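PDB 3Q6C: probable receptor YhhM from Klebsiella variicola At-22, which is of unknown function but belongs to the YhhM-like DUF2500 family and is possibly a receptor. Local coordinates for residues M33-S38 and L52-Y57. Residues are numbered along the deposited sequence; the frame is centred on the assembly and turned at random.
Sequences MRYEAS and LDAPQY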
loop_
_atom_site.group_PDB
_atom_site.type_symbol
_atom_site.label_atom_id
_atom_site.label_comp_id
_atom_site.label_asym_id
_atom_site.label_seq_id
_atom_site.Cartn_x
_atom_site.Cartn_y
_atom_site.Cartn_z
HETATM N N MSE A 33 5.754 16.554 -1.157
HETATM C CA MSE A 33 5.984 15.192 -0.688
HETATM C C MSE A 33 5.038 14.191 -1.333
HETATM O O MSE A 33 3.825 14.384 -1.332
HETATM C CB MSE A 33 5.826 15.125 0.832
HETATM C CG MSE A 33 6.881 15.899 1.578
HETATM SE SE MSE A 33 8.638 15.144 1.295
HETATM C CE MSE A 33 8.928 14.446 3.078
ATOM N N ARG A 34 5.598 13.123 -1.888
ATOM C CA ARG A 34 4.795 12.084 -2.513
ATOM C C ARG A 34 5.020 10.772 -1.786
ATOM O O ARG A 34 6.154 10.425 -1.460
ATOM C CB ARG A 34 5.174 11.906 -3.977
ATOM C CG ARG A 34 4.239 10.975 -4.730
ATOM C CD ARG A 34 4.671 10.825 -6.175
ATOM N NE ARG A 34 3.612 10.274 -7.015
ATOM C CZ ARG A 34 2.424 10.843 -7.198
ATOM N NH1 ARG A 34 2.131 11.990 -6.594
ATOM N NH2 ARG A 34 1.533 10.268 -7.995
ATOM N N TYR A 35 3.938 10.041 -1.534
ATOM C CA TYR A 35 4.052 8.771 -0.839
ATOM C C TYR A 35 3.538 7.607 -1.678
ATOM O O TYR A 35 2.532 7.726 -2.376
ATOM C CB TYR A 35 3.303 8.831 0.490
ATOM C CG TYR A 35 3.687 10.002 1.371
ATOM C CD1 TYR A 35 3.068 11.246 1.228
ATOM C CD2 TYR A 35 4.651 9.863 2.362
ATOM C CE1 TYR A 35 3.400 12.320 2.061
ATOM C CE2 TYR A 35 4.991 10.927 3.194
ATOM C CZ TYR A 35 4.363 12.148 3.041
ATOM O OH TYR A 35 4.693 13.189 3.883
ATOM N N GLU A 36 4.243 6.482 -1.605
ATOM C CA GLU A 36 3.885 5.286 -2.357
ATOM C C GLU A 36 4.123 4.009 -1.547
ATOM O O GLU A 36 5.129 3.874 -0.845
ATOM C CB GLU A 36 4.705 5.215 -3.645
ATOM C CG GLU A 36 4.311 6.219 -4.719
ATOM C CD GLU A 36 5.310 6.279 -5.880
ATOM O OE1 GLU A 36 5.802 5.220 -6.323
ATOM O OE2 GLU A 36 5.597 7.393 -6.358
ATOM N N ALA A 37 3.187 3.073 -1.644
ATOM C CA ALA A 37 3.312 1.802 -0.952
ATOM C C ALA A 37 3.105 0.698 -1.967
ATOM O O ALA A 37 2.230 0.786 -2.830
ATOM C CB ALA A 37 2.284 1.697 0.138
ATOM N N SER A 38 3.922 -0.341 -1.884
ATOM C CA SER A 38 3.782 -1.453 -2.808
ATOM C C SER A 38 3.258 -2.671 -2.082
ATOM O O SER A 38 3.678 -2.968 -0.969
ATOM C CB SER A 38 5.115 -1.789 -3.471
ATOM O OG SER A 38 5.460 -0.816 -4.438
ATOM N N LEU A 52 -0.498 7.207 -1.828
ATOM C CA LEU A 52 -1.198 7.445 -0.575
ATOM C C LEU A 52 -0.861 8.833 -0.044
ATOM O O LEU A 52 0.074 9.488 -0.526
ATOM C CB LEU A 52 -0.752 6.431 0.480
ATOM C CG LEU A 52 -0.675 4.951 0.152
ATOM C CD1 LEU A 52 -0.041 4.202 1.309
ATOM C CD2 LEU A 52 -2.058 4.437 -0.125
ATOM N N ASP A 53 -1.624 9.294 0.942
ATOM C CA ASP A 53 -1.283 10.564 1.557
ATOM C C ASP A 53 -0.432 10.120 2.740
ATOM O O ASP A 53 -0.299 8.917 2.989
ATOM C CB ASP A 53 -2.523 11.345 2.011
ATOM C CG ASP A 53 -3.399 10.571 2.963
ATOM O OD1 ASP A 53 -2.984 9.501 3.455
ATOM O OD2 ASP A 53 -4.519 11.056 3.227
ATOM N N ALA A 54 0.136 11.065 3.473
ATOM C CA ALA A 54 1.005 10.719 4.589
ATOM C C ALA A 54 0.361 9.927 5.726
ATOM O O ALA A 54 0.902 8.911 6.164
ATOM C CB ALA A 54 1.658 11.977 5.138
ATOM N N PRO A 55 -0.798 10.376 6.229
ATOM C CA PRO A 55 -1.433 9.633 7.330
ATOM C C PRO A 55 -1.652 8.161 6.984
ATOM O O PRO A 55 -1.346 7.269 7.773
ATOM C CB PRO A 55 -2.762 10.371 7.537
ATOM C CG PRO A 55 -2.487 11.745 7.015
ATOM C CD PRO A 55 -1.651 11.491 5.783
ATOM N N GLN A 56 -2.185 7.926 5.792
ATOM C CA GLN A 56 -2.471 6.583 5.322
ATOM C C GLN A 56 -1.158 5.817 5.179
ATOM O O GLN A 56 -1.075 4.625 5.490
ATOM C CB GLN A 56 -3.196 6.658 3.971
ATOM C CG GLN A 56 -4.039 5.441 3.625
ATOM C CD GLN A 56 -5.270 5.294 4.516
ATOM O OE1 GLN A 56 -6.175 6.137 4.500
ATOM N NE2 GLN A 56 -5.306 4.219 5.294
ATOM N N TYR A 57 -0.133 6.525 4.711
ATOM C CA TYR A 57 1.193 5.955 4.508
ATOM C C TYR A 57 1.879 5.563 5.818
ATOM O O TYR A 57 2.394 4.451 5.948
ATOM C CB TYR A 57 2.051 6.959 3.740
ATOM C CG TYR A 57 3.497 6.570 3.548
ATOM C CD1 TYR A 57 4.477 6.984 4.457
ATOM C CD2 TYR A 57 3.902 5.868 2.410
ATOM C CE1 TYR A 57 5.828 6.722 4.226
ATOM C CE2 TYR A 57 5.248 5.603 2.167
ATOM C CZ TYR A 57 6.204 6.039 3.074
ATOM O OH TYR A 57 7.538 5.845 2.801
HETATM O O HOH W 1 1.527 11.234 -1.931
#
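Leu52 and Tyr35 meet through their backbones, where Leu52 N donates to Tyr35 O over 3.1 Å. The bond is nearly straight at the hydrogen, but the donor stands above the carbonyl plane. On the other side of the same pair, Leu52 O and Tyr35 N are joined through a water, which donates to Leu52 O and accepts from Tyr35 N, each at 2.7 Å. The Leu52 side chain puts CD1 against Ala37 CB at 3.6 Å, and Leu60 touches both residues.

Asp53 then turns the chain into the helix. As its N-cap residue, it accepts from Gln56 N through its side chain, although the position of OD1 is less certain. Its carbonyl accepts from Tyr57 N, an i to i+4 bond.

Ala54 lies over one face of the Tyr35 ring. Its CB comes to 3.4 Å from Tyr35 CZ, and its CA sits above the ring centre. The Tyr35 ring reaches this place with CG anti to its own carbonyl carbon (chi1 -53°).

One helical turn on, with CG anti to the backbone N (chi1 175°), the Tyr57 ring comes against Tyr35, and its face receives Tyr35 CD2, offset toward the rim. The two rings are oblique, with planes at 52° and centroids 5.0 Å apart. Glu36 O lies at the Tyr57 edge, in plane, 3.5 Å from CE2. Lys11 adds a cation-pi contact to this ring.

This is a strand-to-helix junction: strand 48-52 of the antiparallel sheet ends beside strand 33-41, and an N-capped short helix packs on the tyrosine of that neighbouring strand.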